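Local structure of transmembrane oligosaccharyl transferase (Archaeoglobus fulgidus, 3WAJ) at residues S247-A250 against V251-A255; F294-I297 against E298-D302; T852-E855 against S856-Q859. The protein is a membrane-embedded enzyme of the STT3/AglB oligosaccharyl transferase family, combining a helical GT-C type region that holds a zinc ion with globular C-terminal domains. All blocks are in the same frame, centred on the assembly; numbering follows the deposited sequence.

Contact 1 of 3, residues S247-A250 against V251-A255; sequences SLVA and VVTFA
T253 lays its hydroxyl over the backbone carbonyl of V249, one turn earlier in helix 243-261, with OG1 2.8 Å from V249 O. The oxygen sits beside the threonine's own backbone N (chi1 -59°), the rotation by which a helical threonine reaches back to the i-4 carbonyl. V249 O therefore accepts twice: T253 N arrives nearly along the C=O axis, at 2.8 Å, while T253 OG1 comes in 46° above the carbonyl plane, not on a lone pair. The CG1 branch of V249 passes the same hydroxyl at 3.8 Å, the two side chains crossing at a slant.

A250 and F254 repeat the i to i+4 spacing with a ring in place of the hydroxyl. Beside the backbone bond from F254 N to A250 O, the phenyl ring leans back along the helix until its CD2 is 3.3 Å from A250 O and, more loosely, 4.2 Å from A250 CB. A222 of helix 221-234 also touches this phenylalanine, and A250 meets A291 of helix 278-303. On another face, T253 packs against P201, A204 and I208 of helix 199-214.

The principle illustrated is how a helix carries a polar side chain through a mostly apolar bundle. The buried hydroxyl spends its proton on its own helix, so T253 OG1 needs no hydrogen-bond acceptor from a neighbouring helix, and its methyl can join the apolar packing.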
ATOM      1  N   SER A 247     -24.757  28.965  11.443  1.00 59.25           N
ATOM      2  CA  SER A 247     -23.561  29.673  11.025  1.00 60.73           C
ATOM      3  C   SER A 247     -22.579  29.899  12.172  1.00 65.34           C
ATOM      4  O   SER A 247     -21.373  29.682  12.009  1.00 67.80           O
ATOM      5  CB  SER A 247     -23.939  31.013  10.399  1.00 58.12           C
ATOM      6  OG  SER A 247     -24.957  30.833   9.439  1.00 64.52           O
ATOM      7  N   LEU A 248     -23.089  30.349  13.320  1.00 66.98           N
ATOM      8  CA  LEU A 248     -22.238  30.648  14.477  1.00 68.19           C
ATOM      9  C   LEU A 248     -21.491  29.391  14.956  1.00 64.28           C
ATOM     10  O   LEU A 248     -20.284  29.431  15.231  1.00 60.60           O
ATOM     11  CB  LEU A 248     -23.042  31.302  15.616  1.00 69.25           C
ATOM     12  CG  LEU A 248     -23.299  32.814  15.509  1.00 71.50           C
ATOM     13  CD1 LEU A 248     -24.267  33.319  16.597  1.00 66.70           C
ATOM     14  CD2 LEU A 248     -21.983  33.597  15.552  1.00 69.19           C
ATOM     15  N   VAL A 249     -22.215  28.277  15.025  1.00 55.45           N
ATOM     16  CA  VAL A 249     -21.628  26.988  15.344  1.00 55.91           C
ATOM     17  C   VAL A 249     -20.477  26.641  14.396  1.00 59.78           C
ATOM     18  O   VAL A 249     -19.405  26.190  14.829  1.00 59.41           O
ATOM     19  CB  VAL A 249     -22.695  25.891  15.279  1.00 56.91           C
ATOM     20  CG1 VAL A 249     -22.054  24.500  15.227  1.00 57.83           C
ATOM     21  CG2 VAL A 249     -23.616  26.008  16.465  1.00 57.14           C
ATOM     22  N   ALA A 250     -20.711  26.855  13.102  1.00 55.18           N
ATOM     23  CA  ALA A 250     -19.694  26.599  12.095  1.00 48.12           C
ATOM     24  C   ALA A 250     -18.494  27.512  12.330  1.00 47.24           C
ATOM     25  O   ALA A 250     -17.355  27.074  12.211  1.00 50.13           O
ATOM     26  CB  ALA A 250     -20.261  26.781  10.700  1.00 43.94           C
ATOM     27  N   VAL A 251     -18.749  28.778  12.671  1.00 47.35           N
ATOM     28  CA  VAL A 251     -17.663  29.703  12.985  1.00 48.98           C
ATOM     29  C   VAL A 251     -16.772  29.131  14.090  1.00 57.69           C
ATOM     30  O   VAL A 251     -15.554  29.076  13.937  1.00 60.59           O
ATOM     31  CB  VAL A 251     -18.174  31.106  13.371  1.00 47.95           C
ATOM     32  CG1 VAL A 251     -17.066  31.909  14.034  1.00 36.53           C
ATOM     33  CG2 VAL A 251     -18.690  31.852  12.134  1.00 51.90           C
ATOM     34  N   VAL A 252     -17.388  28.675  15.178  1.00 61.17           N
ATOM     35  CA  VAL A 252     -16.650  28.108  16.307  1.00 59.50           C
ATOM     36  C   VAL A 252     -15.921  26.827  15.906  1.00 59.92           C
ATOM     37  O   VAL A 252     -14.711  26.691  16.138  1.00 57.48           O
ATOM     38  CB  VAL A 252     -17.571  27.847  17.530  1.00 50.57           C
ATOM     39  CG1 VAL A 252     -16.802  27.157  18.665  1.00 48.46           C
ATOM     40  CG2 VAL A 252     -18.182  29.155  18.025  1.00 45.20           C
ATOM     41  N   THR A 253     -16.662  25.903  15.297  1.00 59.03           N
ATOM     42  CA  THR A 253     -16.124  24.621  14.828  1.00 59.27           C
ATOM     43  C   THR A 253     -14.879  24.785  13.934  1.00 58.53           C
ATOM     44  O   THR A 253     -13.808  24.211  14.200  1.00 56.65           O
ATOM     45  CB  THR A 253     -17.200  23.845  14.048  1.00 56.35           C
ATOM     46  OG1 THR A 253     -18.339  23.619  14.890  1.00 57.27           O
ATOM     47  CG2 THR A 253     -16.668  22.512  13.554  1.00 56.54           C
ATOM     48  N   PHE A 254     -15.026  25.571  12.877  1.00 54.21           N
ATOM     49  CA  PHE A 254     -13.917  25.818  11.968  1.00 58.41           C
ATOM     50  C   PHE A 254     -12.783  26.567  12.661  1.00 58.36           C
ATOM     51  O   PHE A 254     -11.618  26.294  12.398  1.00 59.65           O
ATOM     52  CB  PHE A 254     -14.406  26.548  10.709  1.00 55.35           C
ATOM     53  CG  PHE A 254     -15.164  25.660   9.764  1.00 56.83           C
ATOM     54  CD1 PHE A 254     -14.649  24.418   9.399  1.00 53.66           C
ATOM     55  CD2 PHE A 254     -16.394  26.052   9.248  1.00 57.17           C
ATOM     56  CE1 PHE A 254     -15.339  23.583   8.522  1.00 56.68           C
ATOM     57  CE2 PHE A 254     -17.099  25.221   8.369  1.00 57.30           C
ATOM     58  CZ  PHE A 254     -16.567  23.986   8.005  1.00 60.11           C
ATOM     59  N   ALA A 255     -13.121  27.493  13.557  1.00 52.35           N
ATOM     60  CA  ALA A 255     -12.092  28.174  14.339  1.00 51.93           C
ATOM     61  C   ALA A 255     -11.295  27.174  15.182  1.00 51.79           C
ATOM     62  O   ALA A 255     -10.056  27.187  15.183  1.00 53.35           O
ATOM     63  CB  ALA A 255     -12.699  29.267  15.219  1.00 49.55           C
TER

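Contact 2 of 3, residues F294-I297 against E298-D302; sequences FYQI and EKWND
Two torsions fold Q296 back over W300: the first (chi1 -176°) stands CG anti to the backbone N and sets it on the six-membered ring, and a bend at chi2 (54°) then carries the amide on toward the indole nitrogen. CG lies 3.8 Å from the centroid of that ring and only 12° off the normal, a CH-pi contact made squarely over the face. Farther out, NE2 hangs 2.9 Å above the indole plane near its rim, with the amide steeply inclined to the ring. Its closest approach, also 2.9 Å, is to W300 NE1; both nitrogens are donors, so the pair is no hydrogen bond.

Y295 and K299 make the matching contact one residue back. The lysine chain crosses the phenol at a slant, extended as far as CD, which sits 3.9 Å from the ring centroid over one face and 3.5 Å from Y295 CE2. On a different side of helix 278-303, E298 forms a salt bridge with R243 of helix 243-261.

Aliphatic segments of polar residues thus cover aromatic faces at i to i+4 spacing. The rings are engaged through C-H groups, whereas the meeting of two donors over W300 adds no bond and leaves the modelled placing of the amide nitrogen doubtful.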
ATOM      1  N   PHE A 294     -21.911  34.028   6.120  1.00 48.17           N
ATOM      2  CA  PHE A 294     -23.258  33.473   6.170  1.00 52.98           C
ATOM      3  C   PHE A 294     -24.055  34.038   7.327  1.00 56.69           C
ATOM      4  O   PHE A 294     -25.219  34.375   7.174  1.00 56.49           O
ATOM      5  CB  PHE A 294     -23.194  31.964   6.326  1.00 50.69           C
ATOM      6  CG  PHE A 294     -23.150  31.229   5.028  1.00 51.43           C
ATOM      7  CD1 PHE A 294     -24.310  31.031   4.290  1.00 48.65           C
ATOM      8  CD2 PHE A 294     -21.954  30.720   4.545  1.00 52.91           C
ATOM      9  CE1 PHE A 294     -24.270  30.336   3.083  1.00 52.18           C
ATOM     10  CE2 PHE A 294     -21.912  30.026   3.344  1.00 52.49           C
ATOM     11  CZ  PHE A 294     -23.068  29.833   2.612  1.00 47.75           C
ATOM     12  N   TYR A 295     -23.424  34.106   8.491  1.00 63.92           N
ATOM     13  CA  TYR A 295     -24.051  34.674   9.670  1.00 49.80           C
ATOM     14  C   TYR A 295     -24.548  36.080   9.369  1.00 47.94           C
ATOM     15  O   TYR A 295     -25.718  36.406   9.611  1.00 57.74           O
ATOM     16  CB  TYR A 295     -23.041  34.729  10.825  1.00 56.48           C
ATOM     17  CG  TYR A 295     -23.577  35.382  12.086  1.00 55.49           C
ATOM     18  CD1 TYR A 295     -24.675  34.850  12.755  1.00 53.76           C
ATOM     19  CD2 TYR A 295     -22.969  36.511  12.620  1.00 54.02           C
ATOM     20  CE1 TYR A 295     -25.159  35.433  13.911  1.00 54.90           C
ATOM     21  CE2 TYR A 295     -23.446  37.099  13.784  1.00 53.44           C
ATOM     22  CZ  TYR A 295     -24.542  36.556  14.418  1.00 58.73           C
ATOM     23  OH  TYR A 295     -25.023  37.143  15.567  1.00 69.15           O
ATOM     24  N   GLN A 296     -23.640  36.896   8.844  1.00 55.97           N
ATOM     25  CA  GLN A 296     -23.954  38.251   8.426  1.00 49.80           C
ATOM     26  C   GLN A 296     -25.059  38.313   7.353  1.00 49.34           C
ATOM     27  O   GLN A 296     -25.925  39.192   7.391  1.00 51.86           O
ATOM     28  CB  GLN A 296     -22.688  38.938   7.915  1.00 50.42           C
ATOM     29  CG  GLN A 296     -22.911  40.383   7.548  1.00 57.21           C
ATOM     30  CD  GLN A 296     -23.521  41.188   8.685  1.00 57.24           C
ATOM     31  OE1 GLN A 296     -22.975  41.248   9.788  1.00 65.36           O
ATOM     32  NE2 GLN A 296     -24.662  41.803   8.421  1.00 51.83           N
ATOM     33  N   ILE A 297     -25.032  37.386   6.402  1.00 44.90           N
ATOM     34  CA  ILE A 297     -26.072  37.351   5.383  1.00 46.79           C
ATOM     35  C   ILE A 297     -27.437  37.171   6.055  1.00 48.39           C
ATOM     36  O   ILE A 297     -28.403  37.904   5.746  1.00 47.84           O
ATOM     37  CB  ILE A 297     -25.797  36.277   4.305  1.00 44.64           C
ATOM     38  CG1 ILE A 297     -24.646  36.732   3.404  1.00 45.79           C
ATOM     39  CG2 ILE A 297     -27.025  36.032   3.467  1.00 35.38           C
ATOM     40  CD1 ILE A 297     -24.153  35.671   2.438  1.00 47.05           C
ATOM     41  N   GLU A 298     -27.508  36.240   7.006  1.00 39.16           N
ATOM     42  CA  GLU A 298     -28.747  36.029   7.754  1.00 41.57           C
ATOM     43  C   GLU A 298     -29.184  37.296   8.533  1.00 44.72           C
ATOM     44  O   GLU A 298     -30.377  37.639   8.569  1.00 41.56           O
ATOM     45  CB  GLU A 298     -28.642  34.803   8.663  1.00 41.95           C
ATOM     46  CG  GLU A 298     -29.987  34.333   9.254  1.00 47.61           C
ATOM     47  CD  GLU A 298     -31.053  34.009   8.202  1.00 54.32           C
ATOM     48  OE1 GLU A 298     -30.692  33.519   7.111  1.00 48.40           O
ATOM     49  OE2 GLU A 298     -32.265  34.235   8.478  1.00 62.49           O
ATOM     50  N   LYS A 299     -28.219  38.013   9.109  1.00 42.66           N
ATOM     51  CA  LYS A 299     -28.540  39.233   9.856  1.00 39.84           C
ATOM     52  C   LYS A 299     -29.206  40.280   8.970  1.00 41.98           C
ATOM     53  O   LYS A 299     -30.187  40.899   9.382  1.00 43.67           O
ATOM     54  CB  LYS A 299     -27.304  39.801  10.563  1.00 38.02           C
ATOM     55  CG  LYS A 299     -26.872  38.995  11.809  1.00 46.15           C
ATOM     56  CD  LYS A 299     -25.528  39.472  12.386  1.00 49.52           C
ATOM     57  CE  LYS A 299     -25.604  40.923  12.853  1.00 54.08           C
ATOM     58  NZ  LYS A 299     -24.282  41.446  13.319  1.00 52.44           N
ATOM     59  N   TRP A 300     -28.681  40.457   7.756  1.00 42.93           N
ATOM     60  CA  TRP A 300     -29.252  41.382   6.774  1.00 41.27           C
ATOM     61  C   TRP A 300     -30.652  40.961   6.373  1.00 44.17           C
ATOM     62  O   TRP A 300     -31.542  41.792   6.172  1.00 47.68           O
ATOM     63  CB  TRP A 300     -28.369  41.454   5.525  1.00 47.73           C
ATOM     64  CG  TRP A 300     -27.150  42.276   5.756  1.00 49.38           C
ATOM     65  CD1 TRP A 300     -27.015  43.308   6.648  1.00 47.80           C
ATOM     66  CD2 TRP A 300     -25.881  42.133   5.108  1.00 46.30           C
ATOM     67  NE1 TRP A 300     -25.742  43.820   6.583  1.00 48.56           N
ATOM     68  CE2 TRP A 300     -25.025  43.118   5.647  1.00 47.72           C
ATOM     69  CE3 TRP A 300     -25.384  41.265   4.131  1.00 46.55           C
ATOM     70  CZ2 TRP A 300     -23.696  43.258   5.239  1.00 48.64           C
ATOM     71  CZ3 TRP A 300     -24.065  41.407   3.724  1.00 47.14           C
ATOM     72  CH2 TRP A 300     -23.236  42.392   4.280  1.00 50.32           C
ATOM     73  N   ASN A 301     -30.832  39.655   6.247  1.00 43.25           N
ATOM     74  CA  ASN A 301     -32.130  39.086   5.942  1.00 41.95           C
ATOM     75  C   ASN A 301     -33.126  39.406   7.058  1.00 41.55           C
ATOM     76  O   ASN A 301     -34.198  39.971   6.810  1.00 37.64           O
ATOM     77  CB  ASN A 301     -31.985  37.573   5.783  1.00 39.18           C
ATOM     78  CG  ASN A 301     -33.238  36.928   5.277  1.00 42.76           C
ATOM     79  OD1 ASN A 301     -33.664  35.893   5.787  1.00 51.27           O
ATOM     80  ND2 ASN A 301     -33.847  37.540   4.268  1.00 39.22           N
ATOM     81  N   ASP A 302     -32.750  39.054   8.287  1.00 41.81           N
ATOM     82  CA  ASP A 302     -33.629  39.228   9.437  1.00 46.57           C
ATOM     83  C   ASP A 302     -33.997  40.687   9.693  1.00 47.09           C
ATOM     84  O   ASP A 302     -35.084  40.965  10.190  1.00 40.81           O
ATOM     85  CB  ASP A 302     -33.005  38.629  10.693  1.00 47.90           C
ATOM     86  CG  ASP A 302     -32.797  37.123  10.595  1.00 53.63           C
ATOM     87  OD1 ASP A 302     -33.451  36.458   9.758  1.00 63.38           O
ATOM     88  OD2 ASP A 302     -31.968  36.613  11.386  1.00 45.01           O
TER

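Contact 3 of 3, residues T852-E855 against S856-Q859; sequences TIYE and SQVQ
Q857 runs back past the start of helix 855-860 toward Y854, the N-cap residue. Its CB lies 3.3 Å from Y854 O and its CG 3.7 Å from the same oxygen; CD then comes abreast of Y854 N. With the chain extended beyond CG, the tip oxygen OE1 accepts Y854 N at 3.0 Å, the N-H nearly straight at 163° and placed in the amide plane on a lone pair. OE1 also lies at the edge of the tyrosine ring, 3.6 Å from CD2. A side chain three residues into a helix that binds the N-cap amide makes one half of a capping box.

A hydrophobic staple accompanies it: I853, just before the cap, sets CG2 3.5 Å from CG2 of V858 in the helix. One turn apart, E855 and Q859 run side by side, and Q859 NE2 donates to E855 OE2 at 3.1 Å, reaching it 47° above the carboxylate plane. The other oxygen, E855 OE1, takes a salt bridge from R694 and a hydrogen bond from S827, while Q859 NE2 also binds E775.

These partners tie the short helix to two groups of strands. I853 and Q857 pack on A780 of strand 780-785 and I864 of strand 863-865, whereas R694 and E775 belong to strands 693-698 and 771-776 of the five-stranded mixed sheet.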
ATOM      1  N   THR A 852      41.494 -19.489  -7.148  1.00 64.47           N
ATOM      2  CA  THR A 852      40.720 -19.153  -5.964  1.00 68.08           C
ATOM      3  C   THR A 852      40.879 -17.649  -5.730  1.00 69.51           C
ATOM      4  O   THR A 852      41.975 -17.099  -5.897  1.00 69.03           O
ATOM      5  CB  THR A 852      41.118 -19.995  -4.733  1.00 65.84           C
ATOM      6  OG1 THR A 852      41.855 -19.190  -3.803  1.00 65.93           O
ATOM      7  CG2 THR A 852      41.942 -21.207  -5.163  1.00 59.45           C
ATOM      8  N   ILE A 853      39.772 -16.990  -5.388  1.00 64.92           N
ATOM      9  CA  ILE A 853      39.745 -15.539  -5.210  1.00 63.11           C
ATOM     10  C   ILE A 853      39.481 -15.220  -3.744  1.00 61.45           C
ATOM     11  O   ILE A 853      38.708 -15.921  -3.085  1.00 68.36           O
ATOM     12  CB  ILE A 853      38.628 -14.898  -6.069  1.00 70.15           C
ATOM     13  CG1 ILE A 853      38.850 -15.195  -7.554  1.00 70.89           C
ATOM     14  CG2 ILE A 853      38.554 -13.393  -5.850  1.00 66.52           C
ATOM     15  CD1 ILE A 853      40.070 -14.499  -8.126  1.00 70.74           C
ATOM     16  N   TYR A 854      40.104 -14.161  -3.232  1.00 57.96           N
ATOM     17  CA  TYR A 854      39.869 -13.754  -1.847  1.00 58.29           C
ATOM     18  C   TYR A 854      39.004 -12.491  -1.741  1.00 58.10           C
ATOM     19  O   TYR A 854      38.952 -11.662  -2.669  1.00 52.34           O
ATOM     20  CB  TYR A 854      41.197 -13.663  -1.063  1.00 58.94           C
ATOM     21  CG  TYR A 854      41.899 -14.998  -1.050  1.00 69.33           C
ATOM     22  CD1 TYR A 854      41.544 -15.981  -0.129  1.00 77.03           C
ATOM     23  CD2 TYR A 854      42.872 -15.307  -1.995  1.00 71.68           C
ATOM     24  CE1 TYR A 854      42.161 -17.226  -0.126  1.00 78.70           C
ATOM     25  CE2 TYR A 854      43.496 -16.554  -2.002  1.00 76.68           C
ATOM     26  CZ  TYR A 854      43.136 -17.509  -1.065  1.00 78.35           C
ATOM     27  OH  TYR A 854      43.744 -18.745  -1.059  1.00 76.96           O
ATOM     28  N   GLU A 855      38.312 -12.378  -0.608  1.00 56.71           N
ATOM     29  CA  GLU A 855      37.336 -11.326  -0.372  1.00 53.14           C
ATOM     30  C   GLU A 855      37.885  -9.925  -0.651  1.00 58.79           C
ATOM     31  O   GLU A 855      37.174  -9.070  -1.188  1.00 60.64           O
ATOM     32  CB  GLU A 855      36.775 -11.454   1.058  1.00 45.25           C
ATOM     33  CG  GLU A 855      35.823 -10.349   1.492  1.00 45.37           C
ATOM     34  CD  GLU A 855      34.459 -10.444   0.822  1.00 57.56           C
ATOM     35  OE1 GLU A 855      34.285 -11.317  -0.065  1.00 60.51           O
ATOM     36  OE2 GLU A 855      33.558  -9.647   1.195  1.00 56.99           O
ATOM     37  N   SER A 856      39.154  -9.699  -0.316  1.00 63.78           N
ATOM     38  CA  SER A 856      39.735  -8.364  -0.456  1.00 64.40           C
ATOM     39  C   SER A 856      39.938  -8.031  -1.932  1.00 65.36           C
ATOM     40  O   SER A 856      39.745  -6.883  -2.351  1.00 69.34           O
ATOM     41  CB  SER A 856      41.050  -8.246   0.317  1.00 63.66           C
ATOM     42  OG  SER A 856      42.076  -8.991  -0.305  1.00 67.16           O
ATOM     43  N   GLN A 857      40.313  -9.039  -2.718  1.00 57.47           N
ATOM     44  CA  GLN A 857      40.471  -8.868  -4.159  1.00 58.90           C
ATOM     45  C   GLN A 857      39.139  -8.486  -4.804  1.00 62.47           C
ATOM     46  O   GLN A 857      39.083  -7.628  -5.681  1.00 62.99           O
ATOM     47  CB  GLN A 857      41.019 -10.152  -4.783  1.00 64.00           C
ATOM     48  CG  GLN A 857      42.241 -10.711  -4.051  1.00 68.34           C
ATOM     49  CD  GLN A 857      42.903 -11.866  -4.783  1.00 71.48           C
ATOM     50  OE1 GLN A 857      42.406 -12.996  -4.772  1.00 75.00           O
ATOM     51  NE2 GLN A 857      44.036 -11.587  -5.422  1.00 69.23           N
ATOM     52  N   VAL A 858      38.069  -9.127  -4.344  1.00 64.68           N
ATOM     53  CA  VAL A 858      36.715  -8.823  -4.798  1.00 60.55           C
ATOM     54  C   VAL A 858      36.224  -7.454  -4.311  1.00 57.65           C
ATOM     55  O   VAL A 858      35.636  -6.686  -5.086  1.00 51.72           O
ATOM     56  CB  VAL A 858      35.718  -9.932  -4.370  1.00 54.79           C
ATOM     57  CG1 VAL A 858      34.275  -9.436  -4.411  1.00 52.20           C
ATOM     58  CG2 VAL A 858      35.870 -11.151  -5.248  1.00 51.15           C
ATOM     59  N   GLN A 859      36.464  -7.146  -3.037  1.00 55.41           N
ATOM     60  CA  GLN A 859      35.986  -5.886  -2.460  1.00 57.16           C
ATOM     61  C   GLN A 859      36.700  -4.637  -3.000  1.00 63.04           C
ATOM     62  O   GLN A 859      36.105  -3.562  -3.076  1.00 66.73           O
ATOM     63  CB  GLN A 859      36.056  -5.916  -0.929  1.00 57.88           C
ATOM     64  CG  GLN A 859      34.963  -6.753  -0.249  1.00 66.19           C
ATOM     65  CD  GLN A 859      33.567  -6.131  -0.343  1.00 74.90           C
ATOM     66  OE1 GLN A 859      33.395  -5.000  -0.821  1.00 75.57           O
ATOM     67  NE2 GLN A 859      32.560  -6.874   0.119  1.00 75.07           N
TER

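In the fold
Contacts 1 and 2 come first along the chain, on the consecutive helices 243-261 and 278-303 of the STT3 N-terminal region. Their centres are about 15 Å apart and they touch directly: L248 CD1 meets Y295 CE1 at 3.5 Å, so the two helices pack against each other there. Contact 3 follows far later, in the long peripheral domain, with its centre about 71 Å from that of contact 1 and 83 Å from that of contact 2, across the centre of the chain. The three thus sample both ends of an elongated protein, a helical bundle at one end and a strand-rich globular part at the other.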